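Local coordinates for catalase (Corynebacterium glutamicum atcc 13032, PDB 4B7F), which breaks hydrogen peroxide down to water and oxygen as a haem catalase, at the interface of chains A and B. Residues are numbered along the deposited sequence; one frame, centred on the assembly and turned at random. Chains: chain A/B, Catalase.

The interface of chains A and B. Residues chain A 36, 38, 44-45; chain B 151, 343, 346.
A:Ser36 and B:Asp151 meet as a two-pronged grip, a small example of how one carboxylate can take both the backbone and the side chain of a partner's loop residue. The hydroxyl OG of A:Ser36 donates to OD1 of B:Asp151 at 2.6 Å. The backbone N of A:Ser36 reaches OD2 of B:Asp151 at 2.9 Å, nearly straight at the hydrogen. Both donors come from the syn side, the amide tilted 33° out of the carboxylate plane. OG sits between its own N and carbonyl carbon (chi1 54°), near enough to N to share the carboxylate.

B:Arg343, on helix 343-359, runs between the carboxylate grip and the A:Asn45 amide. Its CB and CG pass that amide, CG of B:Arg343 3.4 Å from ND2 of A:Asn45, whose plane stands steeply against the guanidinium. CD and NE then cross the methyl CG2 of A:Thr38 at about a right angle. At the tip, NH1 makes a weak, long salt bridge with OD2 of B:Asp151, in the guanidinium plane, which may help to orient the acid.

Nearly one turn along the helix, B:Gln346 lays CB by ND2 of A:Asn45, bends at chi2 (-145°) and turns OE1 to the backbone N of A:Asn45 at 2.8 Å, the donor above the carbonyl plane. Water 1 joins this oxygen to O of A:Asn45. OG of A:Ser36 also hydrogen-bonds OD1 of A:Asn45 in its carbonyl plane at 3.0 Å, so two acceptors compete for one hydroxyl hydrogen.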
# COMPACT_ATOMS: atom_id res chain seq x y z
N SER A 36 29.26 2.76 -9.66
CA SER A 36 28.76 1.50 -9.15
C SER A 36 29.77 0.36 -9.35
O SER A 36 30.70 0.47 -10.16
CB SER A 36 27.38 1.15 -9.75
OG SER A 36 27.38 1.17 -11.17
N THR A 38 31.31 -3.24 -10.39
CA THR A 38 31.17 -4.19 -11.48
C THR A 38 32.18 -5.32 -11.32
O THR A 38 33.17 -5.16 -10.61
CB THR A 38 31.38 -3.51 -12.85
OG1 THR A 38 32.65 -2.86 -12.87
CG2 THR A 38 30.28 -2.46 -13.11
N PRO A 44 29.91 -7.11 -15.89
CA PRO A 44 28.53 -6.80 -15.48
C PRO A 44 28.47 -6.12 -14.12
O PRO A 44 29.34 -6.35 -13.26
CB PRO A 44 27.87 -8.19 -15.40
CG PRO A 44 29.03 -9.13 -15.09
CD PRO A 44 30.17 -8.56 -15.91
N ASN A 45 27.44 -5.31 -13.92
CA ASN A 45 27.12 -4.81 -12.60
C ASN A 45 26.78 -5.96 -11.66
O ASN A 45 26.03 -6.88 -12.03
CB ASN A 45 25.94 -3.82 -12.66
CG ASN A 45 26.38 -2.41 -13.01
OD1 ASN A 45 26.56 -1.56 -12.13
ND2 ASN A 45 26.57 -2.17 -14.30
N ASP B 151 26.57 6.12 -15.45
CA ASP B 151 26.51 5.21 -14.30
C ASP B 151 25.20 5.41 -13.51
O ASP B 151 24.90 6.52 -13.10
CB ASP B 151 27.73 5.40 -13.39
CG ASP B 151 27.99 4.19 -12.49
OD1 ASP B 151 27.02 3.68 -11.92
OD2 ASP B 151 29.15 3.74 -12.36
N ARG B 343 26.42 0.50 -17.99
CA ARG B 343 26.05 0.49 -16.57
C ARG B 343 24.72 1.15 -16.29
O ARG B 343 24.03 0.77 -15.34
CB ARG B 343 27.13 1.14 -15.71
CG ARG B 343 28.43 0.35 -15.68
CD ARG B 343 29.45 1.01 -14.78
NE ARG B 343 30.80 0.57 -15.14
CZ ARG B 343 31.92 1.15 -14.73
NH1 ARG B 343 31.87 2.22 -13.95
NH2 ARG B 343 33.10 0.67 -15.13
N GLN B 346 22.23 -1.52 -17.26
CA GLN B 346 22.18 -2.56 -16.23
C GLN B 346 21.41 -2.12 -14.99
O GLN B 346 20.67 -2.92 -14.41
CB GLN B 346 23.58 -3.10 -15.91
CG GLN B 346 24.30 -3.57 -17.16
CD GLN B 346 25.20 -4.79 -16.96
OE1 GLN B 346 25.35 -5.31 -15.85
NE2 GLN B 346 25.80 -5.26 -18.05
O HOH W 1 24.40 -7.33 -14.18
O HOH W 2 24.77 1.54 -12.76